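Local coordinates for protein adenylyltransferase (Bartonella henselae str. Houston-1, PDB 5NH2), which transfers AMP from ATP onto tyrosine or threonine residues of host target proteins, a virulence activity carried by its Fic (fido) domain, at residues 179-187 with 231-239. Residues are numbered along the deposited sequence; the frame is centred on the assembly and turned at random.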
# COMPACT_ATOMS: atom_id res chain seq x y z
N SER A 179 -2.03 5.29 -1.06
CA SER A 179 -1.58 6.23 -0.06
C SER A 179 -2.75 6.92 0.64
O SER A 179 -2.54 7.64 1.62
CB SER A 179 -0.61 7.23 -0.70
OG SER A 179 -1.32 8.31 -1.25
N LEU A 180 -3.98 6.72 0.16
CA LEU A 180 -5.13 7.34 0.80
C LEU A 180 -5.78 6.42 1.83
O LEU A 180 -6.79 6.82 2.45
CB LEU A 180 -6.16 7.75 -0.26
CG LEU A 180 -5.60 8.67 -1.35
CD1 LEU A 180 -6.76 9.23 -2.18
CD2 LEU A 180 -4.76 9.82 -0.80
N ILE A 181 -5.21 5.22 2.03
CA ILE A 181 -5.78 4.15 2.87
C ILE A 181 -4.95 4.05 4.14
O ILE A 181 -3.74 3.83 4.04
CB ILE A 181 -5.76 2.80 2.14
CG1 ILE A 181 -6.72 2.83 0.94
CG2 ILE A 181 -6.05 1.62 3.12
CD1 ILE A 181 -8.09 3.32 1.32
N THR A 182 -5.58 4.17 5.31
CA THR A 182 -4.89 3.99 6.60
C THR A 182 -4.66 2.51 6.96
O THR A 182 -5.35 1.60 6.48
CB THR A 182 -5.67 4.63 7.76
OG1 THR A 182 -6.90 3.90 7.98
CG2 THR A 182 -5.95 6.12 7.56
N LYS A 183 -3.70 2.29 7.86
CA LYS A 183 -3.37 0.95 8.32
C LYS A 183 -4.59 0.26 8.92
O LYS A 183 -4.86 -0.94 8.68
CB LYS A 183 -2.21 1.03 9.31
CG LYS A 183 -1.63 -0.38 9.74
CD LYS A 183 -0.17 -0.31 10.28
CE LYS A 183 0.08 -1.39 11.31
NZ LYS A 183 0.34 -2.74 10.72
N GLU A 184 -5.37 1.02 9.69
CA GLU A 184 -6.61 0.53 10.26
C GLU A 184 -7.60 0.04 9.19
O GLU A 184 -8.15 -1.07 9.30
CB GLU A 184 -7.24 1.65 11.10
CG GLU A 184 -8.61 1.31 11.68
CD GLU A 184 -8.53 0.23 12.77
OE1 GLU A 184 -7.42 -0.13 13.23
OE2 GLU A 184 -9.61 -0.27 13.16
N ARG A 185 -7.88 0.88 8.18
CA ARG A 185 -8.90 0.53 7.19
C ARG A 185 -8.47 -0.69 6.38
O ARG A 185 -9.27 -1.61 6.16
CB ARG A 185 -9.19 1.72 6.26
CG ARG A 185 -10.21 1.39 5.12
CD ARG A 185 -10.43 2.55 4.13
NE ARG A 185 -11.69 2.37 3.39
CZ ARG A 185 -12.20 3.21 2.48
NH1 ARG A 185 -11.56 4.33 2.12
NH2 ARG A 185 -13.36 2.91 1.89
N MET A 186 -7.17 -0.76 6.01
CA MET A 186 -6.62 -1.93 5.31
C MET A 186 -6.89 -3.21 6.08
O MET A 186 -7.34 -4.22 5.50
CB MET A 186 -5.10 -1.76 5.07
CG MET A 186 -4.47 -2.80 4.09
SD MET A 186 -5.20 -2.66 2.38
CE MET A 186 -6.23 -4.12 2.33
N MET A 187 -6.66 -3.18 7.41
CA MET A 187 -6.85 -4.40 8.19
C MET A 187 -8.35 -4.75 8.32
O MET A 187 -8.72 -5.93 8.21
CB MET A 187 -6.18 -4.27 9.56
CG MET A 187 -6.85 -5.22 10.64
SD MET A 187 -6.63 -4.73 12.35
CE MET A 187 -7.70 -3.34 12.67
N ASN A 231 -1.98 12.30 13.13
CA ASN A 231 -1.73 10.97 12.60
C ASN A 231 -3.01 10.14 12.65
O ASN A 231 -3.47 9.78 13.73
CB ASN A 231 -0.63 10.26 13.39
CG ASN A 231 -0.16 8.98 12.70
OD1 ASN A 231 -0.96 8.20 12.20
ND2 ASN A 231 1.16 8.79 12.63
N VAL A 232 -3.57 9.83 11.49
CA VAL A 232 -4.79 9.03 11.40
C VAL A 232 -4.53 7.58 11.03
O VAL A 232 -5.48 6.88 10.64
CB VAL A 232 -5.79 9.67 10.44
CG1 VAL A 232 -6.48 10.84 11.12
CG2 VAL A 232 -5.07 10.08 9.17
N ASN A 233 -3.27 7.14 11.00
CA ASN A 233 -2.97 5.80 10.50
C ASN A 233 -3.72 4.70 11.27
O ASN A 233 -4.00 3.62 10.72
CB ASN A 233 -1.45 5.58 10.51
CG ASN A 233 -1.02 4.39 9.64
OD1 ASN A 233 -1.67 4.06 8.62
ND2 ASN A 233 0.07 3.73 10.04
N ASP A 234 -4.08 4.97 12.54
CA ASP A 234 -4.81 4.07 13.41
C ASP A 234 -6.35 4.24 13.40
O ASP A 234 -7.03 3.56 14.16
CB ASP A 234 -4.31 4.22 14.84
CG ASP A 234 -2.97 3.55 15.03
OD1 ASP A 234 -2.95 2.42 15.56
OD2 ASP A 234 -1.94 4.14 14.65
N ARG A 235 -6.90 5.11 12.56
CA ARG A 235 -8.33 5.35 12.50
C ARG A 235 -8.92 4.99 11.12
O ARG A 235 -8.25 5.15 10.08
CB ARG A 235 -8.65 6.82 12.83
CG ARG A 235 -8.23 7.22 14.20
CD ARG A 235 -9.21 6.64 15.16
NE ARG A 235 -9.07 7.13 16.54
CZ ARG A 235 -9.25 8.39 16.95
NH1 ARG A 235 -9.55 9.37 16.07
NH2 ARG A 235 -9.10 8.67 18.23
N PRO A 236 -10.18 4.55 11.09
CA PRO A 236 -10.88 4.45 9.81
C PRO A 236 -11.08 5.83 9.19
O PRO A 236 -11.49 6.78 9.87
CB PRO A 236 -12.22 3.78 10.19
CG PRO A 236 -12.36 3.93 11.66
CD PRO A 236 -10.99 4.10 12.24
N VAL A 237 -10.75 5.94 7.90
CA VAL A 237 -10.93 7.14 7.08
C VAL A 237 -11.54 6.68 5.77
O VAL A 237 -10.96 5.83 5.08
CB VAL A 237 -9.60 7.89 6.83
CG1 VAL A 237 -9.83 9.19 6.00
CG2 VAL A 237 -8.94 8.23 8.17
N MET A 238 -12.73 7.16 5.45
CA MET A 238 -13.34 6.71 4.21
C MET A 238 -14.31 7.77 3.73
O MET A 238 -14.69 8.69 4.47
CB MET A 238 -14.07 5.37 4.37
CG MET A 238 -15.06 5.41 5.46
SD MET A 238 -15.38 3.77 6.11
CE MET A 238 -16.54 4.21 7.37
N VAL A 239 -14.68 7.61 2.48
CA VAL A 239 -15.61 8.52 1.85
C VAL A 239 -16.99 7.94 2.01
O VAL A 239 -17.20 6.74 1.79
CB VAL A 239 -15.24 8.74 0.39
CG1 VAL A 239 -16.40 9.39 -0.39
CG2 VAL A 239 -13.97 9.60 0.35
O HOH W 1 -8.51 5.28 3.95
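With chi1 at 68°, Thr182 sets OG1 between its backbone N and carbonyl carbon, facing Arg235, while Asn233 swings CG anti to its own N (chi1 -163°) and lays its amide beside Lys183. Thr182 is the N-cap of helix 183-196 in the Fic domain, and the type I turn Val232-Arg235, leading into strand 237-239, outermost in this chain's sheet of the C-terminal OB-clan intracellular delivery domain, closes over this helix start. The Thr182 hydroxyl works twice: OG1 donates to Arg235 O (2.8 Å) and accepts from Arg185 N in the capping bond. Two first-turn amides are taken by Asn233. Lys183 N reaches Asn233 OD1 at 2.8 Å from above the carboxamide plane, whereas Glu184 N meets Asn233 O at 3.1 Å, almost in line with the carbonyl. Asn233 ND2 turns to Ala33 O of the neighbouring chain, the antitoxin homologue BiaA. Thr182 CG2 packs on Val237 CG2, and Glu184 CG rests against Pro236 CD at 3.7 Å. The extended Arg185 chain carries its guanidinium to a salt bridge with Asp208. A water bridges Leu180 O and Val237 O, lying at the guanidinium edge, and Met238 CB sits over the centre of one guanidinium face, 3.4 Å from Arg185 CZ.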